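PDB 3I57: mucus binding protein from Lactobacillus reuteri, which is a cell-wall-attached surface protein that probably binds mucus, and whose type 2 repeat, the part described here, also binds immunoglobulins. Local coordinates for residues Tyr46-Asp51 against Val71-His76; Lys91-Leu96 against Thr119-Gly124; Ala147-Thr152 against Glu160-Arg165. All blocks are in the same frame, centred on the assembly; numbering follows the deposited sequence.

Contact 1. Residues Tyr46-Asp51 against Val71-His76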
loop_
_atom_site.group_PDB
_atom_site.type_symbol
_atom_site.label_atom_id
_atom_site.label_comp_id
_atom_site.label_asym_id
_atom_site.label_seq_id
_atom_site.Cartn_x
_atom_site.Cartn_y
_atom_site.Cartn_z
ATOM N N TYR A 46 -15.183 -6.959 -0.017
ATOM C CA TYR A 46 -16.025 -5.963 0.638
ATOM C C TYR A 46 -16.400 -6.374 2.040
ATOM O O TYR A 46 -16.272 -7.534 2.420
ATOM C CB TYR A 46 -17.305 -5.719 -0.187
ATOM C CG TYR A 46 -17.017 -4.968 -1.453
ATOM C CD1 TYR A 46 -16.909 -3.583 -1.423
ATOM C CD2 TYR A 46 -16.805 -5.630 -2.663
ATOM C CE1 TYR A 46 -16.628 -2.864 -2.552
ATOM C CE2 TYR A 46 -16.523 -4.902 -3.824
ATOM C CZ TYR A 46 -16.456 -3.514 -3.741
ATOM O OH TYR A 46 -16.189 -2.755 -4.846
ATOM N N GLU A 47 -16.890 -5.401 2.803
ATOM C CA GLU A 47 -17.417 -5.640 4.135
ATOM C C GLU A 47 -18.739 -4.921 4.168
ATOM O O GLU A 47 -18.797 -3.744 3.832
ATOM C CB GLU A 47 -16.476 -4.998 5.156
ATOM C CG GLU A 47 -16.816 -5.298 6.566
ATOM C CD GLU A 47 -15.594 -5.145 7.439
ATOM O OE1 GLU A 47 -15.570 -5.811 8.494
ATOM O OE2 GLU A 47 -14.659 -4.390 7.038
ATOM N N LEU A 48 -19.795 -5.609 4.590
ATOM C CA LEU A 48 -21.096 -4.964 4.730
ATOM C C LEU A 48 -21.048 -3.769 5.682
ATOM O O LEU A 48 -20.566 -3.888 6.827
ATOM C CB LEU A 48 -22.149 -5.970 5.198
ATOM C CG LEU A 48 -23.577 -5.420 5.375
ATOM C CD1 LEU A 48 -24.209 -4.953 4.052
ATOM C CD2 LEU A 48 -24.462 -6.443 6.043
ATOM N N PHE A 49 -21.550 -2.623 5.215
ATOM C CA PHE A 49 -21.685 -1.431 6.059
ATOM C C PHE A 49 -23.130 -1.224 6.502
ATOM O O PHE A 49 -23.432 -1.062 7.696
ATOM C CB PHE A 49 -21.159 -0.208 5.282
ATOM C CG PHE A 49 -21.341 1.101 6.002
ATOM C CD1 PHE A 49 -20.600 1.386 7.132
ATOM C CD2 PHE A 49 -22.245 2.050 5.534
ATOM C CE1 PHE A 49 -20.762 2.605 7.798
ATOM C CE2 PHE A 49 -22.406 3.273 6.197
ATOM C CZ PHE A 49 -21.644 3.534 7.340
ATOM N N LYS A 50 -24.035 -1.244 5.534
ATOM C CA LYS A 50 -25.433 -1.020 5.808
ATOM C C LYS A 50 -26.342 -1.740 4.816
ATOM O O LYS A 50 -26.316 -1.453 3.616
ATOM C CB LYS A 50 -25.734 0.469 5.788
ATOM C CG LYS A 50 -27.207 0.748 6.010
ATOM C CD LYS A 50 -27.402 1.861 6.995
ATOM C CE LYS A 50 -26.576 1.555 8.213
ATOM N NZ LYS A 50 -27.351 1.812 9.423
ATOM N N ASP A 51 -27.146 -2.672 5.324
ATOM C CA ASP A 51 -28.162 -3.339 4.498
ATOM C C ASP A 51 -29.504 -2.656 4.761
ATOM O O ASP A 51 -30.076 -2.787 5.846
ATOM C CB ASP A 51 -28.210 -4.821 4.877
ATOM C CG ASP A 51 -29.305 -5.617 4.144
ATOM O OD1 ASP A 51 -30.140 -5.039 3.408
ATOM O OD2 ASP A 51 -29.308 -6.851 4.347
ATOM N N VAL A 71 -27.782 -1.867 -0.531
ATOM C CA VAL A 71 -26.962 -2.673 0.343
ATOM C C VAL A 71 -25.572 -2.088 0.172
ATOM O O VAL A 71 -24.988 -2.151 -0.912
ATOM C CB VAL A 71 -26.948 -4.192 -0.059
ATOM C CG1 VAL A 71 -26.073 -4.980 0.902
ATOM C CG2 VAL A 71 -28.359 -4.780 -0.001
ATOM N N ILE A 72 -25.054 -1.492 1.229
ATOM C CA ILE A 72 -23.892 -0.637 1.066
ATOM C C ILE A 72 -22.708 -1.333 1.717
ATOM O O ILE A 72 -22.819 -1.834 2.832
ATOM C CB ILE A 72 -24.108 0.770 1.708
ATOM C CG1 ILE A 72 -25.232 1.531 0.997
ATOM C CG2 ILE A 72 -22.824 1.635 1.612
ATOM C CD1 ILE A 72 -25.698 2.806 1.724
ATOM N N PHE A 73 -21.586 -1.363 1.006
ATOM C CA PHE A 73 -20.370 -1.961 1.532
ATOM C C PHE A 73 -19.238 -0.960 1.674
ATOM O O PHE A 73 -19.190 0.046 0.968
ATOM C CB PHE A 73 -19.864 -3.035 0.567
ATOM C CG PHE A 73 -20.846 -4.133 0.317
ATOM C CD1 PHE A 73 -20.776 -5.305 1.038
ATOM C CD2 PHE A 73 -21.838 -3.985 -0.627
ATOM C CE1 PHE A 73 -21.691 -6.341 0.803
ATOM C CE2 PHE A 73 -22.776 -5.014 -0.859
ATOM C CZ PHE A 73 -22.690 -6.176 -0.138
ATOM N N LYS A 74 -18.292 -1.270 2.556
ATOM C CA LYS A 74 -16.998 -0.604 2.531
ATOM C C LYS A 74 -15.942 -1.618 2.102
ATOM O O LYS A 74 -16.254 -2.791 1.851
ATOM C CB LYS A 74 -16.668 -0.001 3.909
ATOM C CG LYS A 74 -17.650 1.036 4.373
ATOM C CD LYS A 74 -17.264 1.534 5.789
ATOM C CE LYS A 74 -17.873 2.898 6.098
ATOM N NZ LYS A 74 -17.607 3.842 4.977
ATOM N N HIS A 75 -14.687 -1.188 2.021
ATOM C CA HIS A 75 -13.630 -2.143 1.634
ATOM C C HIS A 75 -13.065 -2.781 2.907
ATOM O O HIS A 75 -12.692 -2.052 3.831
ATOM C CB HIS A 75 -12.492 -1.414 0.922
ATOM C CG HIS A 75 -12.871 -0.798 -0.387
ATOM N ND1 HIS A 75 -11.930 -0.376 -1.307
ATOM C CD2 HIS A 75 -14.084 -0.558 -0.945
ATOM C CE1 HIS A 75 -12.551 0.117 -2.365
ATOM N NE2 HIS A 75 -13.857 0.024 -2.166
ATOM N N HIS A 76 -13.032 -4.104 2.972
ATOM C CA HIS A 76 -12.385 -4.769 4.089
ATOM C C HIS A 76 -10.865 -4.518 4.055
ATOM O O HIS A 76 -10.235 -4.571 2.993
ATOM C CB HIS A 76 -12.681 -6.279 4.100
ATOM C CG HIS A 76 -12.086 -6.957 5.287
ATOM N ND1 HIS A 76 -12.556 -6.743 6.569
ATOM C CD2 HIS A 76 -10.969 -7.710 5.416
ATOM C CE1 HIS A 76 -11.795 -7.402 7.425
ATOM N NE2 HIS A 76 -10.832 -8.005 6.751
#

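Contact 2. Residues Lys91-Leu96 against Thr119-Gly124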
loop_
_atom_site.group_PDB
_atom_site.type_symbol
_atom_site.label_atom_id
_atom_site.label_comp_id
_atom_site.label_asym_id
_atom_site.label_seq_id
_atom_site.Cartn_x
_atom_site.Cartn_y
_atom_site.Cartn_z
ATOM N N LYS A 91 6.172 -1.277 -2.489
ATOM C CA LYS A 91 6.739 -2.242 -1.564
ATOM C C LYS A 91 6.827 -1.694 -0.164
ATOM O O LYS A 91 6.825 -0.464 0.041
ATOM C CB LYS A 91 8.149 -2.642 -2.004
ATOM C CG LYS A 91 8.172 -3.525 -3.222
ATOM C CD LYS A 91 9.601 -3.844 -3.618
ATOM C CE LYS A 91 9.650 -4.386 -5.028
ATOM N NZ LYS A 91 8.891 -5.652 -5.210
ATOM N N GLY A 92 6.937 -2.612 0.791
ATOM C CA GLY A 92 7.193 -2.262 2.191
ATOM C C GLY A 92 8.658 -2.122 2.579
ATOM O O GLY A 92 8.983 -1.955 3.752
ATOM N N THR A 93 9.544 -2.176 1.586
ATOM C CA THR A 93 10.966 -2.144 1.843
ATOM C C THR A 93 11.664 -1.196 0.889
ATOM O O THR A 93 11.166 -0.924 -0.198
ATOM C CB THR A 93 11.589 -3.550 1.702
ATOM O OG1 THR A 93 11.317 -4.086 0.393
ATOM C CG2 THR A 93 11.001 -4.471 2.748
ATOM N N LYS A 94 12.805 -0.654 1.300
ATOM C CA LYS A 94 13.668 0.017 0.333
ATOM C C LYS A 94 15.110 -0.145 0.779
ATOM O O LYS A 94 15.380 -0.194 1.974
ATOM C CB LYS A 94 13.249 1.482 0.100
ATOM C CG LYS A 94 14.120 2.562 0.714
ATOM C CD LYS A 94 13.609 3.938 0.336
ATOM C CE LYS A 94 13.461 4.778 1.594
ATOM N NZ LYS A 94 13.242 6.198 1.263
ATOM N N THR A 95 16.018 -0.246 -0.184
ATOM C CA THR A 95 17.431 -0.417 0.127
ATOM C C THR A 95 18.214 0.741 -0.507
ATOM O O THR A 95 18.055 1.039 -1.700
ATOM C CB THR A 95 17.921 -1.790 -0.356
ATOM O OG1 THR A 95 17.202 -2.824 0.341
ATOM C CG2 THR A 95 19.438 -1.970 -0.122
ATOM N N LEU A 96 19.002 1.437 0.311
ATOM C CA LEU A 96 19.833 2.529 -0.178
ATOM C C LEU A 96 21.306 2.115 -0.151
ATOM O O LEU A 96 21.710 1.289 0.668
ATOM C CB LEU A 96 19.677 3.777 0.688
ATOM C CG LEU A 96 18.274 4.340 0.900
ATOM C CD1 LEU A 96 18.390 5.675 1.652
ATOM C CD2 LEU A 96 17.617 4.566 -0.449
ATOM N N THR A 119 18.655 -0.921 4.660
ATOM C CA THR A 119 17.293 -1.256 4.253
ATOM C C THR A 119 16.300 -0.705 5.249
ATOM O O THR A 119 16.505 -0.826 6.465
ATOM C CB THR A 119 17.147 -2.802 4.171
ATOM O OG1 THR A 119 17.978 -3.274 3.099
ATOM C CG2 THR A 119 15.703 -3.199 3.921
ATOM N N PHE A 120 15.244 -0.052 4.754
ATOM C CA PHE A 120 14.165 0.438 5.607
ATOM C C PHE A 120 12.925 -0.391 5.379
ATOM O O PHE A 120 12.781 -0.990 4.314
ATOM C CB PHE A 120 13.796 1.874 5.232
ATOM C CG PHE A 120 14.897 2.842 5.502
ATOM C CD1 PHE A 120 14.931 3.535 6.697
ATOM C CD2 PHE A 120 15.921 3.008 4.587
ATOM C CE1 PHE A 120 15.973 4.409 6.967
ATOM C CE2 PHE A 120 16.959 3.913 4.821
ATOM C CZ PHE A 120 16.993 4.597 6.014
ATOM N N THR A 121 12.054 -0.443 6.386
ATOM C CA THR A 121 10.815 -1.205 6.266
ATOM C C THR A 121 9.637 -0.342 6.677
ATOM O O THR A 121 9.787 0.634 7.408
ATOM C CB THR A 121 10.793 -2.478 7.168
ATOM O OG1 THR A 121 10.754 -2.099 8.559
ATOM C CG2 THR A 121 11.994 -3.321 6.918
ATOM N N ARG A 122 8.466 -0.710 6.189
ATOM C CA ARG A 122 7.235 -0.007 6.578
ATOM C C ARG A 122 6.092 -1.018 6.541
ATOM O O ARG A 122 6.045 -1.880 5.642
ATOM C CB ARG A 122 6.981 1.203 5.669
ATOM C CG ARG A 122 6.777 0.874 4.169
ATOM C CD ARG A 122 6.710 2.129 3.324
ATOM N NE ARG A 122 6.634 1.807 1.898
ATOM C CZ ARG A 122 6.432 2.715 0.946
ATOM N NH1 ARG A 122 6.254 3.993 1.269
ATOM N NH2 ARG A 122 6.382 2.342 -0.327
ATOM N N ASN A 123 5.216 -0.952 7.545
ATOM C CA ASN A 123 4.016 -1.771 7.539
ATOM C C ASN A 123 2.961 -1.073 6.736
ATOM O O ASN A 123 3.106 0.081 6.407
ATOM C CB ASN A 123 3.511 -2.020 8.958
ATOM C CG ASN A 123 4.348 -3.054 9.652
ATOM O OD1 ASN A 123 3.895 -4.173 9.926
ATOM N ND2 ASN A 123 5.595 -2.726 9.858
ATOM N N GLY A 124 1.900 -1.784 6.423
ATOM C CA GLY A 124 0.828 -1.180 5.650
ATOM C C GLY A 124 -0.513 -1.816 5.974
ATOM O O GLY A 124 -0.628 -2.684 6.840
#

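Contact 3. Residues Ala147-Thr152 against Glu160-Arg165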
loop_
_atom_site.group_PDB
_atom_site.type_symbol
_atom_site.label_atom_id
_atom_site.label_comp_id
_atom_site.label_asym_id
_atom_site.label_seq_id
_atom_site.Cartn_x
_atom_site.Cartn_y
_atom_site.Cartn_z
ATOM N N ALA A 147 30.747 0.440 8.656
ATOM C CA ALA A 147 31.963 1.245 8.483
ATOM C C ALA A 147 32.810 0.778 7.314
ATOM O O ALA A 147 33.073 -0.418 7.143
ATOM C CB ALA A 147 32.801 1.271 9.785
ATOM N N LEU A 148 33.256 1.732 6.504
ATOM C CA LEU A 148 34.109 1.409 5.363
ATOM C C LEU A 148 35.518 1.927 5.601
ATOM O O LEU A 148 35.726 3.112 5.793
ATOM C CB LEU A 148 33.538 2.029 4.089
ATOM C CG LEU A 148 32.117 1.585 3.756
ATOM C CD1 LEU A 148 31.660 2.156 2.419
ATOM C CD2 LEU A 148 32.017 0.045 3.752
ATOM N N THR A 149 36.481 1.012 5.626
ATOM C CA THR A 149 37.851 1.395 5.910
ATOM C C THR A 149 38.529 1.748 4.606
ATOM O O THR A 149 38.535 0.959 3.654
ATOM C CB THR A 149 38.627 0.263 6.574
ATOM O OG1 THR A 149 37.956 -0.123 7.784
ATOM C CG2 THR A 149 40.060 0.725 6.919
ATOM N N SER A 150 39.070 2.950 4.555
ATOM C CA SER A 150 39.786 3.371 3.366
ATOM C C SER A 150 41.061 2.521 3.241
ATOM O O SER A 150 41.729 2.228 4.245
ATOM C CB SER A 150 40.120 4.866 3.446
ATOM O OG SER A 150 38.922 5.643 3.578
ATOM N N PRO A 151 41.382 2.103 2.017
ATOM C CA PRO A 151 42.576 1.280 1.827
ATOM C C PRO A 151 43.859 2.011 2.158
ATOM O O PRO A 151 43.937 3.236 2.055
ATOM C CB PRO A 151 42.557 0.947 0.325
ATOM C CG PRO A 151 41.553 1.900 -0.308
ATOM C CD PRO A 151 40.562 2.209 0.795
ATOM N N THR A 152 44.874 1.240 2.517
ATOM C CA THR A 152 46.205 1.789 2.760
ATOM C C THR A 152 46.985 1.799 1.461
ATOM O O THR A 152 47.102 0.780 0.792
ATOM C CB THR A 152 46.934 0.950 3.800
ATOM O OG1 THR A 152 46.219 1.052 5.033
ATOM C CG2 THR A 152 48.398 1.424 3.979
ATOM N N GLU A 160 39.941 10.522 5.211
ATOM C CA GLU A 160 39.122 9.925 6.259
ATOM C C GLU A 160 39.435 8.451 6.293
ATOM O O GLU A 160 39.313 7.749 5.276
ATOM C CB GLU A 160 37.622 10.160 6.005
ATOM C CG GLU A 160 36.744 9.693 7.171
ATOM C CD GLU A 160 35.291 10.123 6.989
ATOM O OE1 GLU A 160 34.464 9.844 7.885
ATOM O OE2 GLU A 160 34.987 10.715 5.939
ATOM N N ALA A 161 39.890 7.986 7.447
ATOM C CA ALA A 161 40.384 6.638 7.555
ATOM C C ALA A 161 39.279 5.591 7.528
ATOM O O ALA A 161 39.436 4.545 6.912
ATOM C CB ALA A 161 41.277 6.477 8.813
ATOM N N VAL A 162 38.167 5.895 8.194
ATOM C CA VAL A 162 37.032 4.993 8.263
ATOM C C VAL A 162 35.794 5.837 8.035
ATOM O O VAL A 162 35.567 6.815 8.746
ATOM C CB VAL A 162 36.962 4.262 9.629
ATOM C CG1 VAL A 162 35.670 3.522 9.782
ATOM C CG2 VAL A 162 38.118 3.260 9.736
ATOM N N VAL A 163 35.025 5.485 7.007
ATOM C CA VAL A 163 33.827 6.253 6.664
ATOM C C VAL A 163 32.591 5.610 7.280
ATOM O O VAL A 163 32.244 4.490 6.945
ATOM C CB VAL A 163 33.682 6.352 5.138
ATOM C CG1 VAL A 163 32.391 7.028 4.761
ATOM C CG2 VAL A 163 34.879 7.109 4.575
ATOM N N LYS A 164 31.982 6.327 8.215
ATOM C CA LYS A 164 30.752 5.923 8.878
ATOM C C LYS A 164 29.692 6.965 8.594
ATOM O O LYS A 164 29.828 8.143 8.955
ATOM C CB LYS A 164 30.980 5.817 10.392
ATOM C CG LYS A 164 32.041 4.762 10.775
ATOM C CD LYS A 164 32.171 4.681 12.297
ATOM C CE LYS A 164 33.273 3.720 12.732
ATOM N NZ LYS A 164 34.453 4.422 13.324
ATOM N N ARG A 165 28.639 6.555 7.907
ATOM C CA ARG A 165 27.538 7.493 7.634
ATOM C C ARG A 165 26.212 6.773 7.821
ATOM O O ARG A 165 26.182 5.553 7.933
ATOM C CB ARG A 165 27.600 7.986 6.179
ATOM C CG ARG A 165 28.893 8.721 5.787
ATOM C CD ARG A 165 28.969 10.120 6.429
ATOM N NE ARG A 165 30.069 10.867 5.821
ATOM C CZ ARG A 165 31.347 10.728 6.186
ATOM N NH1 ARG A 165 31.668 9.920 7.185
ATOM N NH2 ARG A 165 32.301 11.404 5.557
HETATM O O HOH W 1 42.166 3.700 6.204
#

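Contact 1. Residues Tyr46-Asp51 against Val71-His76
A classic beta bulge interrupts the antiparallel pairing of strands 46-51 and 67-80 in the beta-grasp unit of the mucin binding domain. Phe49 and Lys50 both face Ile72, whose carbonyl O accepts from Phe49 N at 2.8 Å and, from above the carbonyl plane, from Lys50 N. Regular pairing resumes on either side: Glu47 and Lys74 exchange two backbone hydrogen bonds, and Ile72 N returns one to Lys50 O at 2.7 Å. Within the bulge the CB of Phe49 points toward the other strand, and its CG is anti to the backbone N (chi1 176°). Lys74 CE lies over one face of the Phe49 ring, 3.3 Å from Phe49 CD1. The bend of the Lys74 chain at chi4 (-49°) leaves Lys74 NZ 4.5 Å from the Phe49 ring centroid, nearly on the ring normal, a cation-pi contact. Just past the regular part of the strand, His76 ND1 donates to Glu47 OE2 (3.2 Å); OE2 lies near the plane of the His76 ring, but is met from above the carboxylate plane. An alanine in place of His76 would probably leave the extended Glu47 side chain less firmly placed, since that hydrogen bond would go. On the side opposite Phe49 and Lys74, Tyr46, Phe73 and His75 form an aromatic cluster, Tyr46 CD1 resting 3.6 Å from Phe73 CB. His75 is held at both ring nitrogens, by Asp127 and Asp10, the latter also bonded to Tyr46 OH. Helix 35-43 packs against this side through Ile38 and Phe41, while strand 2-10 pairs with the far edge of strand 67-80.

Contact 2. Residues Lys91-Leu96 against Thr119-Gly124
Strands 93-104 and 112-127 run antiparallel here, their short axes 4.6 Å apart at closest approach, with Lys94 and Phe120 forming a hydrogen-bonded pair between the non-hydrogen-bonded pairs Thr93-Thr121 and Thr95-Thr119. This is sheet pairing in the Muc B2-like domain of the repeat, whose fold is of the beta-grasp type. Phe120 N lies almost on the C=O axis of Lys94, 2.8 Å from Lys94 O, and Lys94 N answers to Phe120 O from above the carbonyl plane. Just before strand 93-104 starts, Gly92 O accepts one more backbone hydrogen bond, from Arg122 N.

The threonines share one face. Thr95 OG1 and Thr119 OG1 meet at 2.9 Å in a hydrogen bond; both hydroxyls stand anti to their own carbonyl carbons, which turns them to each other across the pair. Thr121 OG1 instead occupies the crowded position between backbone N and carbonyl carbon, and bonds to Glu140 and Asn139. On the other face lies the Phe120 ring, with Leu96 CD1 3.9 Å from its CE2 and Trp138 touching it from a neighbouring loop. Lys94 runs along this side too, but its NZ is held by the carbonyls of Ala171 and Ser169, leaving at most a weak attraction to the ring.

Gly92 lies so close to Arg122 that a CB on it would clash with Arg122 O. Arg122 CG takes the crowded first torsion (chi1 62°), and the chain then extends, so that its guanidinium grips a single acceptor side-on: Arg122 NE and NH2 each lie 2.9 Å from Lys91 O, which sits exactly in the guanidinium plane.

Contact 3. Residues Ala147-Thr152 against Glu160-Arg165
A short antiparallel ladder joins strand 148-149, an outermost strand of a three-stranded sheet in the Muc B2-like domain, to its central strand 162-168. Leu148 and Val163 form the hydrogen-bonded pair: Val163 N reaches Leu148 O at 2.8 Å in the carbonyl plane, and Leu148 N reaches Val163 O along a nearly straight N-H...O line of 172°. Ser150 N extends the ladder to Ala161 O. The Ser150 side chain adds a second clasp, its OG, anti to the carbonyl carbon, donating almost along the C=O axis to Glu160 O at 2.7 Å. A water also bridges the strand ends, giving protons to Ser150 O and Ala161 O. The apolar part is small. Ala147 CB meets Val162 CG1 at 3.6 Å and Lys164 CG on the same side, whereas Thr149 OG1 merely touches the CG2 methyl of Val162. Arg165 folds back on its own segment to pair end-on with Glu160: Arg165 NH1 and NH2 donate to Glu160 OE1 and OE2, at 2.9 and 2.8 Å, each along a syn lone pair. Arg165 NH1 also bonds Lys164 O, and Val163 CG1 lies over one guanidinium face near the rim; with the two bonds to Glu160 this probably restricts rotation of the group. Leu148 and Val163 turn to the larger sheet, touching Glu98 of strand 93-104; Val163 and Ser150 also meet Val179 of strand 176-183, while Leu148 reaches Gln114 of strand 112-127.

Overall arrangement
The three contacts follow one another along an elongated chain without touching, the centres of contacts 1 and 3 about 58 Å apart. Contact 1 belongs to the mucin binding domain, contacts 2 and 3 to the Muc B2-like domain. Contacts 1 and 2 nevertheless share a sheet through neighbouring strands 67-80 and 112-127; contact 3 belongs to a separate three-stranded sheet. Each pairing spans core and surface: Phe73 and His75 are buried but Phe49 exposed in contact 1, Phe120 buried but Thr95 exposed in contact 2, Leu148 and Val163 buried but Thr149 exposed in contact 3. Their chemistry differs: cation-pi and aromatics in contact 1, an arginine-to-carbonyl grip in contact 2, an ion pair in contact 3.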